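Long-range contacts in 16S rRNA (guanine(1405)-N(7))-methyltransferase (PDB 6PI9), which probably methylates N7 of guanine 1405 in 16S rRNA, using S-adenosyl-L-methionine as methyl donor, and so confers resistance to various aminoglycosides: residues G123-I127 / C146-V150; T135-D141 / H160-C166. All coordinates share one frame; numbering follows the deposited sequence.

Contact 1 (G123-I127 / C146-V150). With SAH (S-adenosyl-L-homocysteine), chain B.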
ATOM      1  N   GLY A 123       0.661  -6.473  13.741  1.00 36.44           N
ATOM      2  CA  GLY A 123       0.168  -7.268  12.624  1.00 36.98           C
ATOM      3  C   GLY A 123       0.178  -8.733  12.982  1.00 41.56           C
ATOM      4  O   GLY A 123      -0.255  -9.117  14.061  1.00 42.94           O
ATOM      5  N   LEU A 124       0.747  -9.571  12.106  1.00 42.96           N
ATOM      6  CA  LEU A 124       0.951 -10.978  12.449  1.00 46.64           C
ATOM      7  C   LEU A 124       2.388 -11.293  12.869  1.00 42.44           C
ATOM      8  O   LEU A 124       2.743 -12.460  13.013  1.00 43.09           O
ATOM      9  CB  LEU A 124       0.562 -11.876  11.285  1.00 53.86           C
ATOM     10  CG  LEU A 124      -0.904 -11.801  10.864  1.00 56.10           C
ATOM     11  CD1 LEU A 124      -1.111 -12.721   9.654  1.00 56.03           C
ATOM     12  CD2 LEU A 124      -1.897 -12.179  12.009  1.00 57.17           C
ATOM     13  N   ASN A 125       3.225 -10.279  13.074  1.00 42.31           N
ATOM     14  CA  ASN A 125       4.631 -10.551  13.357  1.00 42.68           C
ATOM     15  C   ASN A 125       4.861 -11.414  14.601  1.00 45.55           C
ATOM     16  O   ASN A 125       5.861 -12.153  14.617  1.00 48.92           O
ATOM     17  CB  ASN A 125       5.388  -9.225  13.473  1.00 41.40           C
ATOM     18  CG  ASN A 125       6.885  -9.446  13.621  1.00 49.52           C
ATOM     19  OD1 ASN A 125       7.537  -9.985  12.704  1.00 45.44           O
ATOM     20  ND2 ASN A 125       7.427  -9.072  14.776  1.00 50.52           N
ATOM     21  N   PRO A 126       4.036 -11.362  15.659  1.00 43.89           N
ATOM     22  CA  PRO A 126       4.324 -12.220  16.838  1.00 40.92           C
ATOM     23  C   PRO A 126       4.211 -13.701  16.559  1.00 47.72           C
ATOM     24  O   PRO A 126       4.814 -14.517  17.286  1.00 52.57           O
ATOM     25  CB  PRO A 126       3.305 -11.733  17.879  1.00 43.48           C
ATOM     26  CG  PRO A 126       2.548 -10.511  17.164  1.00 38.80           C
ATOM     27  CD  PRO A 126       3.274 -10.134  16.027  1.00 41.61           C
ATOM     28  N   ILE A 127       3.480 -14.089  15.517  1.00 49.10           N
ATOM     29  CA  ILE A 127       3.481 -15.494  15.119  1.00 52.19           C
ATOM     30  C   ILE A 127       4.810 -15.863  14.450  1.00 52.78           C
ATOM     31  O   ILE A 127       5.369 -16.934  14.704  1.00 62.50           O
ATOM     32  CB  ILE A 127       2.280 -15.768  14.208  1.00 55.37           C
ATOM     33  CG1 ILE A 127       0.983 -15.511  14.981  1.00 56.89           C
ATOM     34  CG2 ILE A 127       2.335 -17.205  13.667  1.00 59.63           C
ATOM     35  CD1 ILE A 127      -0.256 -15.601  14.128  1.00 56.74           C
ATOM     36  N   CYS A 146      -5.909  -9.345  13.530  1.00 50.12           N
ATOM     37  CA  CYS A 146      -4.539  -9.686  13.902  1.00 49.80           C
ATOM     38  C   CYS A 146      -4.456 -10.111  15.367  1.00 49.53           C
ATOM     39  O   CYS A 146      -3.886 -11.161  15.702  1.00 49.31           O
ATOM     40  CB  CYS A 146      -3.647  -8.498  13.640  1.00 48.84           C
ATOM     41  SG  CYS A 146      -3.379  -8.322  11.853  1.00 50.94           S
ATOM     42  N   VAL A 147      -5.011  -9.283  16.250  1.00 45.60           N
ATOM     43  CA  VAL A 147      -4.972  -9.576  17.677  1.00 46.02           C
ATOM     44  C   VAL A 147      -5.537 -10.958  17.931  1.00 44.95           C
ATOM     45  O   VAL A 147      -4.968 -11.759  18.683  1.00 46.75           O
ATOM     46  CB  VAL A 147      -5.742  -8.490  18.455  1.00 42.69           C
ATOM     47  CG1 VAL A 147      -5.941  -8.922  19.907  1.00 45.00           C
ATOM     48  CG2 VAL A 147      -4.997  -7.209  18.395  1.00 40.54           C
ATOM     49  N   ARG A 148      -6.680 -11.268  17.321  1.00 48.40           N
ATOM     50  CA  ARG A 148      -7.336 -12.539  17.628  1.00 51.88           C
ATOM     51  C   ARG A 148      -6.490 -13.720  17.186  1.00 54.92           C
ATOM     52  O   ARG A 148      -6.386 -14.723  17.900  1.00 57.40           O
ATOM     53  CB  ARG A 148      -8.696 -12.609  16.942  1.00 57.66           C
ATOM     54  CG  ARG A 148      -9.801 -11.965  17.736  1.00 69.81           C
ATOM     55  CD  ARG A 148     -10.883 -11.401  16.834  1.00 74.91           C
ATOM     56  NE  ARG A 148     -11.704 -10.453  17.569  1.00 77.73           N
ATOM     57  CZ  ARG A 148     -12.389  -9.467  17.004  1.00 81.98           C
ATOM     58  NH1 ARG A 148     -12.314  -9.286  15.679  1.00 82.90           N
ATOM     59  NH2 ARG A 148     -13.134  -8.654  17.762  1.00 80.11           N
ATOM     60  N   LEU A 149      -5.919 -13.633  15.977  1.00 54.44           N
ATOM     61  CA  LEU A 149      -5.105 -14.723  15.444  1.00 58.01           C
ATOM     62  C   LEU A 149      -3.875 -14.961  16.300  1.00 57.52           C
ATOM     63  O   LEU A 149      -3.490 -16.113  16.554  1.00 58.63           O
ATOM     64  CB  LEU A 149      -4.683 -14.406  14.012  1.00 58.29           C
ATOM     65  CG  LEU A 149      -5.770 -14.559  12.948  1.00 65.79           C
ATOM     66  CD1 LEU A 149      -5.216 -14.176  11.572  1.00 68.41           C
ATOM     67  CD2 LEU A 149      -6.323 -15.962  12.957  1.00 70.86           C
ATOM     68  N   VAL A 150      -3.249 -13.878  16.750  1.00 52.90           N
ATOM     69  CA  VAL A 150      -2.071 -13.998  17.596  1.00 53.73           C
ATOM     70  C   VAL A 150      -2.404 -14.731  18.887  1.00 54.70           C
ATOM     71  O   VAL A 150      -1.713 -15.671  19.268  1.00 59.27           O
ATOM     72  CB  VAL A 150      -1.486 -12.614  17.866  1.00 46.91           C
ATOM     73  CG1 VAL A 150      -0.461 -12.712  18.975  1.00 45.45           C
ATOM     74  CG2 VAL A 150      -0.866 -12.110  16.562  1.00 39.07           C
TER
HETATM   75  N   SAH B 301       4.905  -4.296  12.626  1.00 31.10           N
HETATM   76  CA  SAH B 301       4.238  -5.294  11.760  1.00 37.56           C
HETATM   77  CB  SAH B 301       3.122  -4.649  10.958  1.00 32.30           C
HETATM   78  CG  SAH B 301       3.484  -3.389  10.119  1.00 33.14           C
HETATM   79  SD  SAH B 301       2.089  -2.922   8.993  1.00 39.99           S
HETATM   80  C   SAH B 301       5.250  -5.953  10.803  1.00 42.37           C
HETATM   81  O   SAH B 301       6.279  -5.299  10.531  1.00 39.26           O
HETATM   82  OXT SAH B 301       5.038  -7.065  10.282  1.00 39.30           O
HETATM   83  C5' SAH B 301       1.448  -1.480   9.949  1.00 39.29           C
HETATM   84  C4' SAH B 301       0.524  -1.884  11.136  1.00 38.86           C
HETATM   85  O4' SAH B 301       0.245  -0.722  11.948  1.00 37.65           O
HETATM   86  C3' SAH B 301      -0.846  -2.542  10.802  1.00 40.94           C
HETATM   87  O3' SAH B 301      -0.965  -3.820  11.457  1.00 41.88           O
HETATM   88  C2' SAH B 301      -1.895  -1.580  11.356  1.00 38.14           C
HETATM   89  O2' SAH B 301      -2.985  -2.322  11.908  1.00 39.56           O
HETATM   90  C1' SAH B 301      -1.084  -0.901  12.471  1.00 34.99           C
HETATM   91  N9  SAH B 301      -1.520   0.444  12.794  1.00 32.75           N
HETATM   92  C8  SAH B 301      -1.689   1.492  11.925  1.00 35.06           C
HETATM   93  N7  SAH B 301      -1.982   2.603  12.665  1.00 34.29           N
HETATM   94  C5  SAH B 301      -2.055   2.227  13.982  1.00 32.95           C
HETATM   95  C6  SAH B 301      -2.360   2.890  15.148  1.00 34.53           C
HETATM   96  N6  SAH B 301      -2.737   4.151  15.170  1.00 31.44           N
HETATM   97  N1  SAH B 301      -2.248   2.198  16.342  1.00 30.01           N
HETATM   98  C2  SAH B 301      -1.945   0.878  16.369  1.00 30.24           C
HETATM   99  N3  SAH B 301      -1.654   0.189  15.221  1.00 33.28           N
HETATM  100  C4  SAH B 301      -1.719   0.897  14.058  1.00 30.83           C
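C146 lies over one face of the flat carbonyl group of G123, with CB 3.5 Å from G123 O and SG 3.8 Å from G123 C. V150 CG2 comes to the same oxygen from beyond its end rather than over that face, at 3.9 Å. G123 O is buried against these carbons and has no polar partner in the model. The P126 ring meets V150 through CG, 3.8 Å from V150 CG2, and CB, 4.0 Å from V150 CG1, and the two side chains cross at about a right angle. V150 can meet it with both methyls because CG1 is anti to the backbone N (chi1 168°) while CG2 lies beside that N. The turn of chain at G123 belongs to the glycine-containing loop after strand 117-120 of a Rossmann-like methyltransferase domain. Its phi is positive (53°), L124 occupies the N-cap position of helix 125-131, and I127 N bonds to L124 O. The partner segment belongs to helix 144-157, so the start of one helix packs against the early turns of another. The ligand is on the G123 and N125 side: G123 CA comes 3.8 Å from SAH O3', and G123 N hydrogen-bonds to D141. N125 turns its side chain from helix 144-157 and gives ND2 to D119. Farther along, L124, with CG beside its backbone N (chi1 -62°) and CD1 continuing the extended chain, turns its other branch, CD2, onto L149 CD1 at 3.9 Å, a slanting encounter. The same CD2 also comes near C146 SG. I127 brings CG1 to 4.2 Å from V150 CG2, while its CD1 approaches the carbonyl oxygen of L149. M60 and H90 touch L124, L72 and L83 touch I127, and L87 touches both.

Contact 2 (T135-D141 / H160-C166); sequences TNALGMD and HTRARAC. With SAH (S-adenosyl-L-homocysteine), chain B.
Strands 137-141 and 162-165 are the two parallel strands of a beta-alpha-beta crossover in the Rossmann-like methyltransferase fold, joined through helix 144-157 and bonded directly side by side. Their directions differ by 26°. The ladder alternates between them: A137 O accepts R162 N, R162 O accepts G139 N at 2.8 Å, G139 O accepts R164 N, R164 O takes D141 N in a longer bond of 3.3 Å, and D141 O accepts C166 N from above its carbonyl plane. Where the pairing starts, T161, just ahead of its strand, supplies a side-chain bond: OG1, placed beside its own backbone N, receives A137 N at 2.9 Å and a nearly straight 169°. The T135 carbonyl takes the backbone N-H groups of H160 and T161, both weakly, water 2 joins A137 O to H160 O, and N136 sends OD1 to R116. On the face carrying L138, M140, R162 and R164, L138 CD1 lies 3.4 Å from R162 O. G139 and A163 belong to the opposite face. At the C-terminal end D141 binds the ribose of SAH: OD2 accepts O3' at 2.7 Å, while OD1 lies so close to O2' that the exact length is doubtful. OD1 also takes H143 N, which should steady the carboxylate. C166, just past the end of strand 162-165, presses its CB to 3.4 Å from M140 CB, tighter than usual. M140 and R164 run side by side. The guanidinium is held by E171 and E175 at NH2, and NH1 bonds to A165 O. M140 CG stands between the backbone N and the carbonyl carbon (chi1 54°), which carries SD over one guanidinium face, offset toward the rim, 3.7 Å from R164 NH2.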
ATOM      1  N   THR A 135       8.985 -16.121  22.288  1.00 55.07           N
ATOM      2  CA  THR A 135       7.641 -16.527  22.679  1.00 56.50           C
ATOM      3  C   THR A 135       7.139 -15.767  23.908  1.00 57.22           C
ATOM      4  O   THR A 135       6.186 -16.202  24.569  1.00 60.24           O
ATOM      5  CB  THR A 135       7.609 -18.040  22.914  1.00 60.39           C
ATOM      6  OG1 THR A 135       8.475 -18.359  24.005  1.00 63.61           O
ATOM      7  CG2 THR A 135       8.131 -18.748  21.667  1.00 61.61           C
ATOM      8  N   ASN A 136       7.750 -14.629  24.221  1.00 55.49           N
ATOM      9  CA  ASN A 136       7.311 -13.809  25.338  1.00 54.81           C
ATOM     10  C   ASN A 136       7.086 -12.389  24.846  1.00 52.84           C
ATOM     11  O   ASN A 136       7.749 -11.466  25.312  1.00 55.54           O
ATOM     12  CB  ASN A 136       8.336 -13.819  26.472  1.00 59.60           C
ATOM     13  CG  ASN A 136       7.836 -13.124  27.725  1.00 56.39           C
ATOM     14  OD1 ASN A 136       6.634 -12.940  27.915  1.00 55.16           O
ATOM     15  ND2 ASN A 136       8.769 -12.724  28.585  1.00 58.95           N
ATOM     16  N   ALA A 137       6.193 -12.212  23.863  1.00 44.13           N
ATOM     17  CA  ALA A 137       5.926 -10.888  23.335  1.00 40.28           C
ATOM     18  C   ALA A 137       4.499 -10.456  23.640  1.00 43.22           C
ATOM     19  O   ALA A 137       3.604 -11.273  23.866  1.00 47.22           O
ATOM     20  CB  ALA A 137       6.160 -10.778  21.803  1.00 41.39           C
ATOM     21  N   LEU A 138       4.276  -9.145  23.636  1.00 37.55           N
ATOM     22  CA  LEU A 138       2.916  -8.630  23.792  1.00 38.01           C
ATOM     23  C   LEU A 138       2.704  -7.807  22.553  1.00 37.73           C
ATOM     24  O   LEU A 138       3.317  -6.743  22.422  1.00 37.97           O
ATOM     25  CB  LEU A 138       2.753  -7.745  25.020  1.00 39.66           C
ATOM     26  CG  LEU A 138       1.316  -7.201  25.074  1.00 43.89           C
ATOM     27  CD1 LEU A 138       0.396  -8.386  25.245  1.00 41.87           C
ATOM     28  CD2 LEU A 138       1.139  -6.169  26.190  1.00 44.63           C
ATOM     29  N   GLY A 139       1.892  -8.304  21.630  1.00 36.78           N
ATOM     30  CA  GLY A 139       1.580  -7.508  20.462  1.00 33.79           C
ATOM     31  C   GLY A 139       0.459  -6.535  20.727  1.00 36.13           C
ATOM     32  O   GLY A 139      -0.394  -6.707  21.606  1.00 37.13           O
ATOM     33  N   MET A 140       0.423  -5.473  19.923  1.00 34.65           N
ATOM     34  CA  MET A 140      -0.750  -4.624  20.054  1.00 37.71           C
ATOM     35  C   MET A 140      -1.030  -3.983  18.717  1.00 34.99           C
ATOM     36  O   MET A 140      -0.104  -3.687  17.956  1.00 32.34           O
ATOM     37  CB  MET A 140      -0.589  -3.594  21.163  1.00 50.44           C
ATOM     38  CG  MET A 140       0.600  -2.713  21.123  1.00 52.07           C
ATOM     39  SD  MET A 140       0.981  -2.154  22.873  1.00 58.42           S
ATOM     40  CE  MET A 140       1.630  -3.629  23.635  1.00 67.91           C
ATOM     41  N   ASP A 141      -2.313  -3.763  18.437  1.00 36.18           N
ATOM     42  CA  ASP A 141      -2.657  -3.265  17.107  1.00 32.88           C
ATOM     43  C   ASP A 141      -4.105  -2.770  17.158  1.00 32.04           C
ATOM     44  O   ASP A 141      -4.857  -3.069  18.091  1.00 30.75           O
ATOM     45  CB  ASP A 141      -2.466  -4.385  16.079  1.00 34.47           C
ATOM     46  CG  ASP A 141      -2.220  -3.856  14.654  1.00 40.19           C
ATOM     47  OD1 ASP A 141      -3.045  -3.101  14.153  1.00 35.15           O
ATOM     48  OD2 ASP A 141      -1.152  -4.171  14.088  1.00 40.10           O
ATOM     49  N   HIS A 160       3.873 -17.735  25.873  1.00 58.06           N
ATOM     50  CA  HIS A 160       3.394 -16.684  26.758  1.00 57.42           C
ATOM     51  C   HIS A 160       2.926 -15.480  25.976  1.00 52.70           C
ATOM     52  O   HIS A 160       2.207 -14.645  26.534  1.00 49.72           O
ATOM     53  CB  HIS A 160       4.482 -16.289  27.747  1.00 62.25           C
ATOM     54  CG  HIS A 160       4.854 -17.412  28.677  1.00 72.66           C
ATOM     55  ND1 HIS A 160       6.111 -17.541  29.237  1.00 78.92           N
ATOM     56  CD2 HIS A 160       4.125 -18.454  29.140  1.00 79.08           C
ATOM     57  CE1 HIS A 160       6.137 -18.622  30.002  1.00 83.09           C
ATOM     58  NE2 HIS A 160       4.942 -19.188  29.966  1.00 81.71           N
ATOM     59  N   THR A 161       3.277 -15.430  24.696  1.00 50.42           N
ATOM     60  CA  THR A 161       2.894 -14.335  23.822  1.00 46.32           C
ATOM     61  C   THR A 161       1.385 -14.127  23.788  1.00 46.50           C
ATOM     62  O   THR A 161       0.610 -15.085  23.763  1.00 50.56           O
ATOM     63  CB  THR A 161       3.439 -14.621  22.420  1.00 51.25           C
ATOM     64  OG1 THR A 161       4.853 -14.412  22.435  1.00 49.84           O
ATOM     65  CG2 THR A 161       2.867 -13.687  21.369  1.00 47.75           C
ATOM     66  N   ARG A 162       0.985 -12.853  23.757  1.00 44.90           N
ATOM     67  CA  ARG A 162      -0.420 -12.448  23.711  1.00 43.94           C
ATOM     68  C   ARG A 162      -0.485 -11.174  22.881  1.00 43.04           C
ATOM     69  O   ARG A 162       0.526 -10.528  22.646  1.00 42.25           O
ATOM     70  CB  ARG A 162      -0.991 -12.172  25.104  1.00 42.03           C
ATOM     71  CG  ARG A 162      -1.168 -13.389  26.032  1.00 45.05           C
ATOM     72  CD  ARG A 162      -2.130 -14.425  25.501  1.00 49.70           C
ATOM     73  NE  ARG A 162      -2.328 -15.539  26.443  1.00 53.34           N
ATOM     74  CZ  ARG A 162      -1.542 -16.623  26.510  1.00 59.18           C
ATOM     75  NH1 ARG A 162      -0.516 -16.756  25.687  1.00 57.87           N
ATOM     76  NH2 ARG A 162      -1.799 -17.601  27.392  1.00 63.13           N
ATOM     77  N   ALA A 163      -1.695 -10.770  22.497  1.00 40.54           N
ATOM     78  CA  ALA A 163      -1.874  -9.475  21.838  1.00 40.06           C
ATOM     79  C   ALA A 163      -3.129  -8.804  22.380  1.00 38.25           C
ATOM     80  O   ALA A 163      -4.027  -9.461  22.911  1.00 40.96           O
ATOM     81  CB  ALA A 163      -1.992  -9.602  20.319  1.00 39.93           C
ATOM     82  N   ARG A 164      -3.183  -7.476  22.235  1.00 36.33           N
ATOM     83  CA  ARG A 164      -4.349  -6.748  22.699  1.00 41.67           C
ATOM     84  C   ARG A 164      -4.589  -5.549  21.798  1.00 39.23           C
ATOM     85  O   ARG A 164      -3.703  -5.082  21.082  1.00 37.69           O
ATOM     86  CB  ARG A 164      -4.158  -6.266  24.133  1.00 40.86           C
ATOM     87  CG  ARG A 164      -2.929  -5.334  24.196  1.00 40.70           C
ATOM     88  CD  ARG A 164      -3.177  -4.334  25.242  1.00 48.03           C
ATOM     89  NE  ARG A 164      -2.113  -3.384  25.552  1.00 46.14           N
ATOM     90  CZ  ARG A 164      -2.172  -2.079  25.315  1.00 45.25           C
ATOM     91  NH1 ARG A 164      -3.243  -1.528  24.712  1.00 43.27           N
ATOM     92  NH2 ARG A 164      -1.171  -1.316  25.732  1.00 44.88           N
ATOM     93  N   ALA A 165      -5.819  -5.059  21.834  1.00 34.62           N
ATOM     94  CA  ALA A 165      -6.145  -3.827  21.101  1.00 33.67           C
ATOM     95  C   ALA A 165      -5.315  -2.630  21.566  1.00 33.70           C
ATOM     96  O   ALA A 165      -5.242  -2.339  22.763  1.00 33.72           O
ATOM     97  CB  ALA A 165      -7.618  -3.531  21.335  1.00 32.81           C
ATOM     98  N   CYS A 166      -4.853  -1.810  20.622  1.00 33.55           N
ATOM     99  CA  CYS A 166      -4.162  -0.589  21.038  1.00 35.79           C
ATOM    100  C   CYS A 166      -4.160   0.409  19.895  1.00 35.10           C
ATOM    101  O   CYS A 166      -3.659   0.057  18.823  1.00 36.38           O
ATOM    102  CB  CYS A 166      -2.689  -0.918  21.353  1.00 39.07           C
ATOM    103  SG  CYS A 166      -1.726   0.565  21.699  1.00 41.35           S
TER
HETATM  104  N   SAH B 301       4.905  -4.296  12.626  1.00 31.10           N
HETATM  105  CA  SAH B 301       4.238  -5.294  11.760  1.00 37.56           C
HETATM  106  CB  SAH B 301       3.122  -4.649  10.958  1.00 32.30           C
HETATM  107  CG  SAH B 301       3.484  -3.389  10.119  1.00 33.14           C
HETATM  108  SD  SAH B 301       2.089  -2.922   8.993  1.00 39.99           S
HETATM  109  C   SAH B 301       5.250  -5.953  10.803  1.00 42.37           C
HETATM  110  O   SAH B 301       6.279  -5.299  10.531  1.00 39.26           O
HETATM  111  OXT SAH B 301       5.038  -7.065  10.282  1.00 39.30           O
HETATM  112  C5' SAH B 301       1.448  -1.480   9.949  1.00 39.29           C
HETATM  113  C4' SAH B 301       0.524  -1.884  11.136  1.00 38.86           C
HETATM  114  O4' SAH B 301       0.245  -0.722  11.948  1.00 37.65           O
HETATM  115  C3' SAH B 301      -0.846  -2.542  10.802  1.00 40.94           C
HETATM  116  O3' SAH B 301      -0.965  -3.820  11.457  1.00 41.88           O
HETATM  117  C2' SAH B 301      -1.895  -1.580  11.356  1.00 38.14           C
HETATM  118  O2' SAH B 301      -2.985  -2.322  11.908  1.00 39.56           O
HETATM  119  C1' SAH B 301      -1.084  -0.901  12.471  1.00 34.99           C
HETATM  120  N9  SAH B 301      -1.520   0.444  12.794  1.00 32.75           N
HETATM  121  C8  SAH B 301      -1.689   1.492  11.925  1.00 35.06           C
HETATM  122  N7  SAH B 301      -1.982   2.603  12.665  1.00 34.29           N
HETATM  123  C5  SAH B 301      -2.055   2.227  13.982  1.00 32.95           C
HETATM  124  C6  SAH B 301      -2.360   2.890  15.148  1.00 34.53           C
HETATM  125  N6  SAH B 301      -2.737   4.151  15.170  1.00 31.44           N
HETATM  126  N1  SAH B 301      -2.248   2.198  16.342  1.00 30.01           N
HETATM  127  C2  SAH B 301      -1.945   0.878  16.369  1.00 30.24           C
HETATM  128  N3  SAH B 301      -1.654   0.189  15.221  1.00 33.28           N
HETATM  129  C4  SAH B 301      -1.719   0.897  14.058  1.00 30.83           C
HETATM  130  O   HOH W   1       7.154 -18.822  26.399  1.00 67.21           O
HETATM  131  O   HOH W   2       2.202 -11.984  26.761  1.00 53.13           O

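Contact 1 is buried throughout, whereas contact 2 runs from a solvent-accessible end at H160 to the buried ligand site at D141. Helix 144-157 relates them: it supplies C146-V150 to contact 1 and links the two strands of contact 2. Chemistry follows place. Contact 1 is packing of mostly apolar side chains, with a buried main-chain carbonyl, and contact 2 is mainly main-chain hydrogen bonding with polar and charged side chains added along it. The two meet directly, through G123 N and D141 OD2 at 2.9 Å, and through V147 and V150 lying against A163. Both reach SAH, contact 1 by close approach and contact 2 by hydrogen bonds to its ribose.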